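NAD-dependent epimerase/dehydratase (Methylobacillus flagellatus KT, PDB 3GPI) is of unknown function but belongs to the NAD-dependent epimerase/dehydratase family and probably binds a dinucleotide through its Rossmann-type domain. Local coordinates at residues Leu14-Ala19 against Pro38-Val43; Arg21-Ala24 against Glu28-Gly31. One frame throughout, in Å; residues are numbered along the deposited sequence.

Contact 1 (Leu14-Ala19 against Pro38-Val43)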
# COMPACT_ATOMS: atom_id res chain seq x y z
N LEU A 14 -7.57 0.14 -0.70
CA LEU A 14 -6.74 1.21 -0.19
C LEU A 14 -7.23 2.54 -0.75
O LEU A 14 -7.41 3.50 0.02
CB LEU A 14 -5.28 0.96 -0.61
CG LEU A 14 -4.35 2.12 -0.32
CD1 LEU A 14 -4.19 2.40 1.14
CD2 LEU A 14 -2.99 1.89 -0.95
N GLY A 15 -7.49 2.59 -2.05
CA GLY A 15 -7.96 3.85 -2.67
C GLY A 15 -9.30 4.28 -2.12
O GLY A 15 -9.54 5.47 -1.95
N LEU A 16 -10.18 3.32 -1.82
CA LEU A 16 -11.48 3.66 -1.26
C LEU A 16 -11.39 4.19 0.14
O LEU A 16 -12.07 5.16 0.49
CB LEU A 16 -12.45 2.49 -1.34
CG LEU A 16 -12.89 2.18 -2.76
CD1 LEU A 16 -13.51 0.78 -2.90
CD2 LEU A 16 -13.90 3.27 -3.14
N GLU A 17 -10.52 3.61 0.95
CA GLU A 17 -10.35 4.09 2.30
C GLU A 17 -9.70 5.46 2.31
O GLU A 17 -10.08 6.33 3.10
CB GLU A 17 -9.56 3.08 3.15
CG GLU A 17 -9.22 3.53 4.58
CD GLU A 17 -10.42 3.75 5.49
OE1 GLU A 17 -11.55 3.34 5.12
OE2 GLU A 17 -10.21 4.36 6.55
N LEU A 18 -8.74 5.67 1.40
CA LEU A 18 -8.12 6.98 1.25
C LEU A 18 -9.17 8.00 0.85
O LEU A 18 -9.23 9.10 1.40
CB LEU A 18 -7.02 6.88 0.21
CG LEU A 18 -6.34 8.23 -0.08
CD1 LEU A 18 -5.77 8.88 1.17
CD2 LEU A 18 -5.25 8.01 -1.13
N ALA A 19 -10.00 7.65 -0.13
CA ALA A 19 -11.03 8.59 -0.58
C ALA A 19 -11.93 8.98 0.58
O ALA A 19 -12.28 10.16 0.73
CB ALA A 19 -11.84 8.01 -1.73
N PRO A 38 -17.47 -2.76 -8.63
CA PRO A 38 -18.56 -2.07 -8.01
C PRO A 38 -18.05 -1.15 -6.91
O PRO A 38 -17.10 -1.47 -6.20
CB PRO A 38 -19.37 -3.22 -7.40
CG PRO A 38 -18.38 -4.25 -7.11
CD PRO A 38 -17.42 -4.18 -8.21
N MET A 39 -18.71 -0.02 -6.79
CA MET A 39 -18.37 0.97 -5.78
C MET A 39 -19.42 1.06 -4.70
O MET A 39 -20.61 0.90 -4.97
CB MET A 39 -18.19 2.36 -6.44
CG MET A 39 -17.05 2.42 -7.43
SD MET A 39 -15.40 2.38 -6.62
CE MET A 39 -14.81 0.72 -7.08
N PRO A 40 -19.01 1.41 -3.47
CA PRO A 40 -19.98 1.72 -2.43
C PRO A 40 -20.68 3.04 -2.73
O PRO A 40 -20.08 3.95 -3.30
CB PRO A 40 -19.14 1.84 -1.16
CG PRO A 40 -17.78 2.05 -1.63
CD PRO A 40 -17.62 1.60 -3.03
N ALA A 41 -21.95 3.11 -2.38
CA ALA A 41 -22.73 4.32 -2.60
C ALA A 41 -22.05 5.52 -2.00
O ALA A 41 -21.52 5.49 -0.86
CB ALA A 41 -24.19 4.22 -2.13
N GLY A 42 -22.04 6.58 -2.79
CA GLY A 42 -21.51 7.88 -2.33
C GLY A 42 -20.12 8.20 -2.82
O GLY A 42 -19.72 9.38 -2.73
N VAL A 43 -19.35 7.22 -3.33
CA VAL A 43 -18.03 7.51 -3.83
C VAL A 43 -18.10 8.02 -5.28
O VAL A 43 -18.84 7.48 -6.12
CB VAL A 43 -17.03 6.32 -3.70
CG1 VAL A 43 -17.37 5.22 -4.63
CG2 VAL A 43 -15.64 6.79 -4.03
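Leu16 meets Met39, Pro40 and Val43 through apolar contacts alone. Its CD2 methyl serves all three. Leu16 CD2 lies 3.9 Å from Met39 SD, and the two side chains slant across each other. Val43 comes in at about a right angle, with its CG2 4.0 Å from Leu16 CD2. The ring of Pro40 and the branched end of Leu16 point toward each other. Pro40 CD faces both methyls of Leu16, 4.1 Å from CD2 and 4.2 Å from CD1. Leu16 lies on helix 13-24, which follows strand 6-9. Gly10, Gly12 and Gly15 fit the GxGxxG pattern of a Rossmann fold, consistent with the family. The facing loop joins strand 29-33 to strand 45-47, so the contact lays this loop against the Leu16 side of the helix. Met39 reaches the helix by folding back: its CG lies beside the backbone N (chi1 -64°) and the chain bends at chi2 (-72°), which brings the sulfur near Leu16 although the CB points elsewhere. Within the loop, Pro40 to Val43 form a type II beta turn. Its backbone bond from Val43 N to Pro40 O is weak, at 3.4 Å. Gly42 takes a positive phi of 102° there, and having no CB it avoids a clash with the carbonyl O of Ala41. Away from the loop, Leu14, Glu17 and Leu18 pack on helix 187-201, and Glu17 forms salt bridges with Arg20 and Arg21.

Contact 2 (Arg21-Ala24 against Glu28-Gly31); sequences RLTA and EVTG
Val29 points its side chain at helix 13-24 and sets one methyl, CG2, against two consecutive helix residues. Leu22 takes it at the base of its side chain, with CB 3.6 Å from Val29 CG2. Thr23 meets the same methyl with its hydroxyl oxygen, OG1 being 3.6 Å from Val29 CG2. The Thr23 and Val29 side chains run at a slant to each other, and OG1 is also 3.8 Å from Val29 CB. The Thr23 hydroxyl lies beside its backbone N (chi1 -65°). From there it hydrogen-bonds to Ala19 O, one turn back in the helix. The contact joins the helix to the second strand of the beta-alpha-beta unit made by strand 6-9, helix 13-24 and strand 29-33. Strands 6-9 and 29-33 are parallel neighbours, and Thr30 bonds through its backbone to Ile6 and Ile8. A water bridges the two segments. The water oxygen lies 3.0 Å from Val29 N, whose hydrogen bond it accepts, and 3.0 Å from Thr23 OG1, to which it also bonds. The strand's backbone N-H is thereby tied to the helix at the more exposed side of the contact. On the inner side, Leu22 packs against Ile6 and against Ala195 and Ile198 of helix 187-201.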
# COMPACT_ATOMS: atom_id res chain seq x y z
N ARG A 21 -11.34 9.11 3.78
CA ARG A 21 -10.65 10.00 4.71
C ARG A 21 -10.49 11.40 4.13
O ARG A 21 -10.79 12.40 4.81
CB ARG A 21 -9.30 9.39 5.11
CG ARG A 21 -9.47 8.16 6.00
CD ARG A 21 -8.16 7.38 6.25
NE ARG A 21 -8.45 6.25 7.15
CZ ARG A 21 -8.44 6.31 8.48
NH1 ARG A 21 -7.99 7.39 9.13
NH2 ARG A 21 -8.78 5.22 9.14
N LEU A 22 -10.08 11.50 2.86
CA LEU A 22 -9.84 12.79 2.24
C LEU A 22 -11.15 13.54 2.07
O LEU A 22 -11.16 14.76 2.24
CB LEU A 22 -9.17 12.61 0.88
CG LEU A 22 -7.74 12.13 0.94
CD1 LEU A 22 -7.30 11.83 -0.46
CD2 LEU A 22 -6.82 13.17 1.64
N THR A 23 -12.23 12.85 1.73
CA THR A 23 -13.53 13.52 1.61
C THR A 23 -13.98 14.04 2.97
O THR A 23 -14.49 15.19 3.04
CB THR A 23 -14.55 12.55 1.00
OG1 THR A 23 -14.16 12.24 -0.34
CG2 THR A 23 -15.95 13.16 1.00
N ALA A 24 -13.77 13.25 4.03
CA ALA A 24 -14.12 13.71 5.37
C ALA A 24 -13.36 14.96 5.79
O ALA A 24 -13.87 15.78 6.57
CB ALA A 24 -13.94 12.61 6.39
N GLU A 28 -12.06 17.63 -2.48
CA GLU A 28 -12.78 17.13 -3.65
C GLU A 28 -11.99 15.95 -4.16
O GLU A 28 -10.84 16.09 -4.54
CB GLU A 28 -12.88 18.21 -4.73
CG GLU A 28 -13.70 17.78 -5.93
CD GLU A 28 -13.84 18.88 -6.98
OE1 GLU A 28 -13.87 20.07 -6.61
OE2 GLU A 28 -13.88 18.55 -8.18
N VAL A 29 -12.59 14.77 -4.13
CA VAL A 29 -11.90 13.53 -4.47
C VAL A 29 -12.68 12.80 -5.55
O VAL A 29 -13.91 12.64 -5.46
CB VAL A 29 -11.81 12.58 -3.25
CG1 VAL A 29 -11.04 11.30 -3.63
CG2 VAL A 29 -11.20 13.32 -2.00
N THR A 30 -11.97 12.33 -6.57
CA THR A 30 -12.55 11.48 -7.63
C THR A 30 -11.65 10.29 -7.85
O THR A 30 -10.42 10.41 -7.86
CB THR A 30 -12.68 12.29 -8.97
OG1 THR A 30 -13.43 13.48 -8.70
CG2 THR A 30 -13.41 11.45 -10.05
N GLY A 31 -12.26 9.12 -8.09
CA GLY A 31 -11.49 7.92 -8.40
C GLY A 31 -11.60 7.50 -9.85
O GLY A 31 -12.57 7.86 -10.54
O HOH W 1 -14.81 14.48 -2.19

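In the fold
Contacts 1 and 2 share helix 13-24 and have centres about 9 Å apart. Contact 1 uses its first half and contact 2 its last turn. They touch directly where Ala19 CB packs 3.9 Å from Val29 CG1. Val29 thus meets the helix with both methyls. Along the chain, the helix-to-strand return of contact 2 comes first; strand 29-33 then leads into the loop of contact 1, which comes back to the same helix. Contact 1 is a surface contact, whereas contact 2 is partly buried. Gly15, in the helix segment of contact 1 though not touching the loop, fits a GxGxxG pattern, consistent with a dinucleotide site nearby as in other Rossmann folds.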